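Long-range contact in N-acetylglucosaminidase (Paenibacillus barengoltzii, PDB 6INX), which probably hydrolyses N-acetylglucosamine-containing glycans as an N-acetylglucosaminidase of glycoside hydrolase family 18: residues Tyr237-Leu251 and Pro289-Asp301. Residues are numbered along the deposited sequence; the frame is centred on the assembly and turned at random.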
ATOM      1  N   TYR A 237      -6.731 -20.655  -4.172  1.00 10.70           N
ATOM      2  CA  TYR A 237      -5.378 -20.933  -3.697  1.00  9.54           C
ATOM      3  C   TYR A 237      -5.049 -19.897  -2.630  1.00  9.65           C
ATOM      4  O   TYR A 237      -5.761 -18.899  -2.466  1.00 11.20           O
ATOM      5  CB  TYR A 237      -4.352 -20.848  -4.844  1.00 13.80           C
ATOM      6  CG  TYR A 237      -4.258 -19.428  -5.335  1.00 12.54           C
ATOM      7  CD1 TYR A 237      -5.181 -18.936  -6.241  1.00 13.40           C
ATOM      8  CD2 TYR A 237      -3.302 -18.548  -4.821  1.00 12.23           C
ATOM      9  CE1 TYR A 237      -5.158 -17.617  -6.655  1.00 11.16           C
ATOM     10  CE2 TYR A 237      -3.263 -17.231  -5.235  1.00 11.76           C
ATOM     11  CZ  TYR A 237      -4.195 -16.776  -6.146  1.00 12.30           C
ATOM     12  OH  TYR A 237      -4.174 -15.469  -6.539  1.00 14.36           O
ATOM     13  N   SER A 238      -3.932 -20.116  -1.945  1.00 10.96           N
ATOM     14  CA  SER A 238      -3.542 -19.294  -0.810  1.00 11.12           C
ATOM     15  C   SER A 238      -2.307 -18.446  -1.093  1.00 12.12           C
ATOM     16  O   SER A 238      -1.531 -18.703  -2.011  1.00 11.86           O
ATOM     17  CB  SER A 238      -3.277 -20.172   0.418  1.00 11.47           C
ATOM     18  OG  SER A 238      -2.132 -20.995   0.250  1.00 12.26           O
ATOM     19  N   ARG A 239      -2.128 -17.429  -0.250  1.00 10.60           N
ATOM     20  CA  ARG A 239      -0.864 -16.723  -0.101  1.00 10.28           C
ATOM     21  C   ARG A 239      -0.339 -17.019   1.296  1.00  9.31           C
ATOM     22  O   ARG A 239      -1.119 -17.214   2.231  1.00 10.59           O
ATOM     23  CB  ARG A 239      -1.061 -15.206  -0.269  1.00 11.86           C
ATOM     24  CG  ARG A 239      -1.178 -14.741  -1.730  1.00 12.25           C
ATOM     25  CD  ARG A 239       0.184 -14.676  -2.391  1.00 15.84           C
ATOM     26  NE  ARG A 239       0.074 -14.465  -3.831  1.00 14.67           N
ATOM     27  CZ  ARG A 239       1.110 -14.244  -4.629  1.00 14.09           C
ATOM     28  NH1 ARG A 239       2.343 -14.181  -4.138  1.00 14.38           N
ATOM     29  NH2 ARG A 239       0.908 -14.082  -5.928  1.00 14.47           N
ATOM     30  N   MET A 240       0.985 -17.091   1.436  1.00 10.01           N
ATOM     31  CA  MET A 240       1.572 -17.639   2.653  1.00 12.25           C
ATOM     32  C   MET A 240       2.819 -16.868   3.048  1.00  9.43           C
ATOM     33  O   MET A 240       3.651 -16.543   2.200  1.00 11.74           O
ATOM     34  CB  MET A 240       1.938 -19.111   2.424  1.00 13.82           C
ATOM     35  CG  MET A 240       2.630 -19.781   3.599  1.00 11.48           C
ATOM     36  SD  MET A 240       2.892 -21.552   3.301  1.00 16.05           S
ATOM     37  CE  MET A 240       4.101 -21.487   1.991  1.00 18.90           C
ATOM     38  N   TRP A 241       2.935 -16.564   4.341  1.00  9.96           N
ATOM     39  CA  TRP A 241       4.122 -15.933   4.893  1.00 11.92           C
ATOM     40  C   TRP A 241       4.764 -16.868   5.913  1.00  9.96           C
ATOM     41  O   TRP A 241       4.067 -17.557   6.669  1.00 11.05           O
ATOM     42  CB  TRP A 241       3.770 -14.618   5.603  1.00 12.29           C
ATOM     43  CG  TRP A 241       3.394 -13.463   4.713  1.00 10.65           C
ATOM     44  CD1 TRP A 241       4.186 -12.403   4.379  1.00 11.07           C
ATOM     45  CD2 TRP A 241       2.128 -13.239   4.081  1.00 10.34           C
ATOM     46  NE1 TRP A 241       3.490 -11.522   3.576  1.00 10.30           N
ATOM     47  CE2 TRP A 241       2.223 -12.010   3.383  1.00 10.18           C
ATOM     48  CE3 TRP A 241       0.925 -13.955   4.035  1.00 11.21           C
ATOM     49  CZ2 TRP A 241       1.163 -11.492   2.638  1.00 11.54           C
ATOM     50  CZ3 TRP A 241      -0.132 -13.431   3.311  1.00 11.47           C
ATOM     51  CH2 TRP A 241      -0.005 -12.212   2.615  1.00 12.81           C
ATOM     52  N   LYS A 242       6.095 -16.852   5.962  1.00 11.64           N
ATOM     53  CA  LYS A 242       6.852 -17.764   6.803  1.00 13.25           C
ATOM     54  C   LYS A 242       7.533 -17.036   7.955  1.00 12.40           C
ATOM     55  O   LYS A 242       7.864 -15.851   7.860  1.00 12.55           O
ATOM     56  CB  LYS A 242       7.913 -18.485   5.976  1.00 12.56           C
ATOM     57  CG  LYS A 242       7.330 -19.285   4.808  1.00 13.71           C
ATOM     58  CD  LYS A 242       8.438 -19.904   3.970  1.00 14.56           C
ATOM     59  CE  LYS A 242       7.848 -20.723   2.827  1.00 16.46           C
ATOM     60  NZ  LYS A 242       8.900 -21.323   1.952  1.00 18.55           N
ATOM     61  N   ASP A 243       7.736 -17.775   9.050  1.00 13.35           N
ATOM     62  CA  ASP A 243       8.536 -17.306  10.181  1.00 13.91           C
ATOM     63  C   ASP A 243       7.976 -16.018  10.778  1.00 13.94           C
ATOM     64  O   ASP A 243       8.691 -15.037  10.998  1.00 15.96           O
ATOM     65  CB  ASP A 243      10.005 -17.185   9.788  1.00 13.99           C
ATOM     66  CG  ASP A 243      10.568 -18.503   9.294  1.00 16.33           C
ATOM     67  OD1 ASP A 243      10.393 -19.517  10.006  1.00 15.96           O
ATOM     68  OD2 ASP A 243      11.147 -18.522   8.194  1.00 18.39           O
ATOM     69  N   VAL A 244       6.677 -16.035  11.054  1.00 13.81           N
ATOM     70  CA  VAL A 244       6.024 -14.848  11.598  1.00 15.70           C
ATOM     71  C   VAL A 244       5.834 -15.005  13.102  1.00 15.38           C
ATOM     72  O   VAL A 244       5.613 -16.124  13.591  1.00 14.47           O
ATOM     73  CB  VAL A 244       4.714 -14.512  10.870  1.00 22.77           C
ATOM     74  CG1 VAL A 244       4.877 -14.649   9.364  1.00 19.89           C
ATOM     75  CG2 VAL A 244       3.615 -15.377  11.337  1.00 21.63           C
ATOM     76  N   PRO A 245       5.958 -13.923  13.866  1.00 13.81           N
ATOM     77  CA  PRO A 245       5.793 -14.014  15.320  1.00 14.74           C
ATOM     78  C   PRO A 245       4.427 -14.561  15.706  1.00 14.26           C
ATOM     79  O   PRO A 245       3.408 -14.277  15.068  1.00 14.12           O
ATOM     80  CB  PRO A 245       5.947 -12.556  15.776  1.00 17.15           C
ATOM     81  CG  PRO A 245       6.776 -11.924  14.713  1.00 16.85           C
ATOM     82  CD  PRO A 245       6.398 -12.590  13.429  1.00 16.33           C
ATOM     83  N   ASN A 246       4.405 -15.319  16.804  1.00 14.54           N
ATOM     84  CA  ASN A 246       3.174 -15.916  17.314  1.00 13.40           C
ATOM     85  C   ASN A 246       2.414 -14.883  18.150  1.00 17.86           C
ATOM     86  O   ASN A 246       2.316 -14.956  19.376  1.00 16.82           O
ATOM     87  CB  ASN A 246       3.497 -17.175  18.108  1.00 16.73           C
ATOM     88  CG  ASN A 246       2.264 -17.981  18.464  1.00 18.97           C
ATOM     89  OD1 ASN A 246       1.152 -17.685  18.034  1.00 17.20           O
ATOM     90  ND2 ASN A 246       2.461 -19.012  19.278  1.00 26.53           N
ATOM     91  N   VAL A 247       1.876 -13.889  17.448  1.00 16.38           N
ATOM     92  CA  VAL A 247       1.142 -12.780  18.043  1.00 14.93           C
ATOM     93  C   VAL A 247      -0.090 -12.538  17.182  1.00 11.82           C
ATOM     94  O   VAL A 247      -0.007 -12.578  15.950  1.00 12.69           O
ATOM     95  CB  VAL A 247       2.022 -11.512  18.079  1.00 15.05           C
ATOM     96  CG1 VAL A 247       1.227 -10.325  18.619  1.00 16.11           C
ATOM     97  CG2 VAL A 247       3.289 -11.746  18.895  1.00 17.91           C
ATOM     98  N   ASN A 248      -1.241 -12.306  17.813  1.00 14.33           N
ATOM     99  CA  ASN A 248      -2.468 -11.974  17.082  1.00 12.85           C
ATOM    100  C   ASN A 248      -2.842 -13.049  16.062  1.00 13.43           C
ATOM    101  O   ASN A 248      -3.391 -12.745  14.999  1.00 13.82           O
ATOM    102  CB  ASN A 248      -2.371 -10.599  16.400  1.00 13.67           C
ATOM    103  CG  ASN A 248      -3.724 -10.037  15.992  1.00 17.17           C
ATOM    104  OD1 ASN A 248      -4.710 -10.159  16.720  1.00 16.30           O
ATOM    105  ND2 ASN A 248      -3.773  -9.418  14.812  1.00 15.83           N
ATOM    106  N   ARG A 249      -2.538 -14.317  16.377  1.00 12.60           N
ATOM    107  CA  ARG A 249      -2.838 -15.447  15.490  1.00 12.48           C
ATOM    108  C   ARG A 249      -2.159 -15.299  14.133  1.00 11.30           C
ATOM    109  O   ARG A 249      -2.665 -15.792  13.122  1.00 12.38           O
ATOM    110  CB  ARG A 249      -4.343 -15.695  15.330  1.00 13.91           C
ATOM    111  CG  ARG A 249      -5.082 -15.936  16.641  1.00 18.19           C
ATOM    112  CD  ARG A 249      -6.579 -15.839  16.432  1.00 22.98           C
ATOM    113  NE  ARG A 249      -7.259 -15.516  17.681  1.00 29.61           N
ATOM    114  CZ  ARG A 249      -7.450 -14.277  18.122  1.00 34.92           C
ATOM    115  NH1 ARG A 249      -7.024 -13.244  17.407  1.00 31.36           N
ATOM    116  NH2 ARG A 249      -8.072 -14.071  19.275  1.00 37.74           N
ATOM    117  N   GLY A 250      -1.007 -14.634  14.112  1.00 12.65           N
ATOM    118  CA  GLY A 250      -0.236 -14.454  12.894  1.00 11.41           C
ATOM    119  C   GLY A 250      -0.684 -13.310  12.004  1.00  9.88           C
ATOM    120  O   GLY A 250      -0.019 -13.050  10.993  1.00 11.69           O
ATOM    121  N   LEU A 251      -1.787 -12.634  12.327  1.00 12.45           N
ATOM    122  CA  LEU A 251      -2.398 -11.642  11.453  1.00 12.15           C
ATOM    123  C   LEU A 251      -1.774 -10.272  11.697  1.00 10.71           C
ATOM    124  O   LEU A 251      -1.659  -9.825  12.844  1.00 11.78           O
ATOM    125  CB  LEU A 251      -3.906 -11.601  11.708  1.00 12.29           C
ATOM    126  CG  LEU A 251      -4.747 -10.689  10.819  1.00 10.56           C
ATOM    127  CD1 LEU A 251      -4.716 -11.160   9.377  1.00 12.68           C
ATOM    128  CD2 LEU A 251      -6.184 -10.651  11.309  1.00 13.23           C
ATOM    129  N   PRO A 289     -11.232 -16.416   5.888  1.00 11.77           N
ATOM    130  CA  PRO A 289     -10.562 -17.410   6.725  1.00 13.01           C
ATOM    131  C   PRO A 289      -9.051 -17.323   6.602  1.00 11.27           C
ATOM    132  O   PRO A 289      -8.498 -16.880   5.594  1.00 11.89           O
ATOM    133  CB  PRO A 289     -11.058 -18.724   6.111  1.00 11.07           C
ATOM    134  CG  PRO A 289     -11.043 -18.421   4.619  1.00 11.32           C
ATOM    135  CD  PRO A 289     -11.538 -16.955   4.547  1.00 10.69           C
ATOM    136  N   TYR A 290      -8.372 -17.773   7.653  1.00 12.08           N
ATOM    137  CA  TYR A 290      -6.919 -17.840   7.638  1.00 11.87           C
ATOM    138  C   TYR A 290      -6.457 -18.976   8.538  1.00 12.15           C
ATOM    139  O   TYR A 290      -7.175 -19.394   9.450  1.00 12.88           O
ATOM    140  CB  TYR A 290      -6.260 -16.502   8.012  1.00 12.17           C
ATOM    141  CG  TYR A 290      -6.589 -15.938   9.384  1.00 11.44           C
ATOM    142  CD1 TYR A 290      -7.801 -15.305   9.619  1.00 10.26           C
ATOM    143  CD2 TYR A 290      -5.657 -15.972  10.410  1.00 13.02           C
ATOM    144  CE1 TYR A 290      -8.097 -14.755  10.866  1.00 13.56           C
ATOM    145  CE2 TYR A 290      -5.934 -15.423  11.662  1.00 12.07           C
ATOM    146  CZ  TYR A 290      -7.159 -14.817  11.876  1.00 14.26           C
ATOM    147  OH  TYR A 290      -7.426 -14.276  13.121  1.00 15.79           O
ATOM    148  N   LEU A 291      -5.247 -19.474   8.273  1.00 10.87           N
ATOM    149  CA  LEU A 291      -4.650 -20.562   9.038  1.00 12.02           C
ATOM    150  C   LEU A 291      -3.368 -20.077   9.692  1.00 11.73           C
ATOM    151  O   LEU A 291      -2.616 -19.296   9.103  1.00 10.65           O
ATOM    152  CB  LEU A 291      -4.286 -21.739   8.136  1.00 12.54           C
ATOM    153  CG  LEU A 291      -5.375 -22.271   7.217  1.00 13.53           C
ATOM    154  CD1 LEU A 291      -4.859 -23.503   6.474  1.00 13.93           C
ATOM    155  CD2 LEU A 291      -6.620 -22.613   8.012  1.00 15.47           C
ATOM    156  N   PHE A 292      -3.114 -20.553  10.906  1.00 12.06           N
ATOM    157  CA  PHE A 292      -1.870 -20.238  11.589  1.00 12.31           C
ATOM    158  C   PHE A 292      -1.515 -21.399  12.498  1.00 13.13           C
ATOM    159  O   PHE A 292      -2.386 -21.938  13.184  1.00 13.85           O
ATOM    160  CB  PHE A 292      -2.016 -18.962  12.429  1.00 11.92           C
ATOM    161  CG  PHE A 292      -0.710 -18.394  12.903  1.00 11.44           C
ATOM    162  CD1 PHE A 292       0.314 -18.148  12.009  1.00 11.45           C
ATOM    163  CD2 PHE A 292      -0.514 -18.082  14.241  1.00 11.85           C
ATOM    164  CE1 PHE A 292       1.521 -17.617  12.434  1.00 12.44           C
ATOM    165  CE2 PHE A 292       0.692 -17.528  14.671  1.00 13.38           C
ATOM    166  CZ  PHE A 292       1.702 -17.296  13.763  1.00 12.60           C
ATOM    167  N   ASP A 293      -0.233 -21.767  12.514  1.00 12.35           N
ATOM    168  CA  ASP A 293       0.265 -22.832  13.380  1.00 13.09           C
ATOM    169  C   ASP A 293       1.240 -22.316  14.424  1.00 15.97           C
ATOM    170  O   ASP A 293       1.910 -23.121  15.084  1.00 16.98           O
ATOM    171  CB  ASP A 293       0.938 -23.930  12.553  1.00 15.38           C
ATOM    172  CG  ASP A 293       2.302 -23.511  12.013  1.00 15.35           C
ATOM    173  OD1 ASP A 293       2.571 -22.294  11.893  1.00 14.97           O
ATOM    174  OD2 ASP A 293       3.123 -24.394  11.694  1.00 16.27           O
ATOM    175  N   GLY A 294       1.362 -21.000  14.560  1.00 12.91           N
ATOM    176  CA  GLY A 294       2.339 -20.394  15.442  1.00 15.49           C
ATOM    177  C   GLY A 294       3.524 -19.785  14.728  1.00 13.66           C
ATOM    178  O   GLY A 294       4.290 -19.048  15.363  1.00 15.89           O
ATOM    179  N   GLN A 295       3.689 -20.050  13.423  1.00 12.01           N
ATOM    180  CA  GLN A 295       4.877 -19.644  12.685  1.00 15.00           C
ATOM    181  C   GLN A 295       4.565 -19.345  11.218  1.00 14.39           C
ATOM    182  O   GLN A 295       5.148 -18.430  10.631  1.00 13.55           O
ATOM    183  CB  GLN A 295       5.903 -20.779  12.785  1.00 21.15           C
ATOM    184  CG  GLN A 295       7.282 -20.482  12.261  1.00 27.09           C
ATOM    185  CD  GLN A 295       8.142 -21.736  12.183  1.00 21.28           C
ATOM    186  OE1 GLN A 295       7.628 -22.859  12.079  1.00 28.64           O
ATOM    187  NE2 GLN A 295       9.456 -21.552  12.223  1.00 27.95           N
ATOM    188  N   THR A 296       3.646 -20.101  10.617  1.00 14.03           N
ATOM    189  CA  THR A 296       3.318 -19.980   9.199  1.00 12.44           C
ATOM    190  C   THR A 296       1.877 -19.505   9.069  1.00 11.15           C
ATOM    191  O   THR A 296       0.962 -20.131   9.619  1.00 11.90           O
ATOM    192  CB  THR A 296       3.499 -21.333   8.498  1.00 14.22           C
ATOM    193  OG1 THR A 296       4.858 -21.772   8.639  1.00 15.50           O
ATOM    194  CG2 THR A 296       3.162 -21.235   7.011  1.00 12.08           C
ATOM    195  N   PHE A 297       1.676 -18.401   8.344  1.00 10.04           N
ATOM    196  CA  PHE A 297       0.367 -17.783   8.172  1.00  9.53           C
ATOM    197  C   PHE A 297      -0.100 -17.991   6.737  1.00 10.51           C
ATOM    198  O   PHE A 297       0.650 -17.705   5.796  1.00 11.47           O
ATOM    199  CB  PHE A 297       0.473 -16.279   8.460  1.00 10.64           C
ATOM    200  CG  PHE A 297      -0.800 -15.525   8.231  1.00 10.80           C
ATOM    201  CD1 PHE A 297      -1.127 -15.031   6.970  1.00 11.20           C
ATOM    202  CD2 PHE A 297      -1.669 -15.294   9.276  1.00 13.34           C
ATOM    203  CE1 PHE A 297      -2.308 -14.337   6.769  1.00 11.61           C
ATOM    204  CE2 PHE A 297      -2.838 -14.609   9.072  1.00 10.85           C
ATOM    205  CZ  PHE A 297      -3.162 -14.131   7.826  1.00 13.98           C
ATOM    206  N   ILE A 298      -1.353 -18.428   6.574  1.00 10.45           N
ATOM    207  CA  ILE A 298      -1.918 -18.773   5.269  1.00 10.27           C
ATOM    208  C   ILE A 298      -3.259 -18.071   5.099  1.00 11.49           C
ATOM    209  O   ILE A 298      -4.151 -18.226   5.936  1.00 12.19           O
ATOM    210  CB  ILE A 298      -2.098 -20.296   5.127  1.00 11.03           C
ATOM    211  CG1 ILE A 298      -0.729 -20.984   5.154  1.00 11.47           C
ATOM    212  CG2 ILE A 298      -2.865 -20.632   3.853  1.00 13.81           C
ATOM    213  CD1 ILE A 298      -0.767 -22.521   5.224  1.00 13.93           C
ATOM    214  N   SER A 299      -3.402 -17.315   4.008  1.00 10.12           N
ATOM    215  CA  SER A 299      -4.641 -16.623   3.673  1.00  9.56           C
ATOM    216  C   SER A 299      -5.281 -17.310   2.471  1.00  9.17           C
ATOM    217  O   SER A 299      -4.591 -17.630   1.504  1.00 10.10           O
ATOM    218  CB  SER A 299      -4.320 -15.179   3.270  1.00  9.45           C
ATOM    219  OG  SER A 299      -5.428 -14.590   2.636  1.00  9.96           O
ATOM    220  N   TYR A 300      -6.603 -17.493   2.499  1.00  9.19           N
ATOM    221  CA  TYR A 300      -7.260 -18.219   1.411  1.00  8.71           C
ATOM    222  C   TYR A 300      -8.736 -17.840   1.353  1.00  9.82           C
ATOM    223  O   TYR A 300      -9.227 -17.090   2.189  1.00 13.29           O
ATOM    224  CB  TYR A 300      -7.042 -19.737   1.565  1.00 10.08           C
ATOM    225  CG  TYR A 300      -7.758 -20.390   2.728  1.00 10.53           C
ATOM    226  CD1 TYR A 300      -7.421 -20.087   4.039  1.00 10.93           C
ATOM    227  CD2 TYR A 300      -8.757 -21.334   2.513  1.00 11.62           C
ATOM    228  CE1 TYR A 300      -8.064 -20.692   5.109  1.00 11.64           C
ATOM    229  CE2 TYR A 300      -9.409 -21.953   3.586  1.00 11.97           C
ATOM    230  CZ  TYR A 300      -9.052 -21.627   4.876  1.00 12.02           C
ATOM    231  OH  TYR A 300      -9.691 -22.233   5.945  1.00 14.36           O
ATOM    232  N   ASP A 301      -9.424 -18.366   0.330  1.00  9.60           N
ATOM    233  CA  ASP A 301     -10.876 -18.296   0.173  1.00 11.06           C
ATOM    234  C   ASP A 301     -11.456 -19.681   0.447  1.00 12.09           C
ATOM    235  O   ASP A 301     -10.846 -20.702   0.098  1.00 12.06           O
ATOM    236  CB  ASP A 301     -11.236 -17.955  -1.291  1.00 12.54           C
ATOM    237  CG  ASP A 301     -11.839 -16.554  -1.473  1.00 12.93           C
ATOM    238  OD1 ASP A 301     -12.287 -15.919  -0.493  1.00 12.51           O
ATOM    239  OD2 ASP A 301     -11.869 -16.083  -2.639  1.00 12.37           O
TER
HETATM  240  O   HOH W   1       6.838 -17.688  15.541  1.00 21.92           O
HETATM  241  O   HOH W   2      -6.229 -12.554  14.808  1.00 18.33           O
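Tyr290 turns the edge of its ring to the carbonyl oxygen of Arg249, and Tyr290 OH lies 2.7 Å from the O of a water that accepts from Arg249 NH1. A phenol suits this place, its ring against the chain and its polar end at that water. Phe292 follows, CG anti to its backbone N (chi1 -166°), which sets the ring between two glycines. Gly250 CA stands 3.5 Å from the centroid of the Phe292 ring in a CH-pi contact, and Gly294 N lies over the opposite face. At Gly250 a side chain would collide with this ring, and the positive phi (83°) also favours glycine. Val244 CG2 and the Asn246 amide oxygen meet other parts of the ring; with an alanine at Phe292, Gly250 and Val244 would probably lose their shared apolar support, leaving a gap beneath the 244-250 loop. Beyond Gly294, whose O shares a water with Val244 O, Gln295 O accepts a nearly straight bond from Val244 N (2.9 Å), on a lone pair. Thr296 CG2 touches Met240 SD (3.7 Å), the thioether chain passing obliquely across the methyl. Phe297 pairs with Trp241 through two backbone bonds; its CD1 lies 3.7 Å from Trp241 CE3, and its CZ rests on Leu251 CD1, a buried spot that suits a flat aromatic. Ile298, beta-branched as befits a strand, lies beside Met240 on the other face and presses CG2 tightly on Ser238 CB (3.5 Å). Ser299 closes the ladder with Arg239, whose guanidinium leads away to the Gly259 carbonyl and a salt bridge with Asp186. The result is an antiparallel ladder within a five-stranded sheet beside the TIM barrel, consistent with the small alpha+beta insertion domain of many family 18 enzymes.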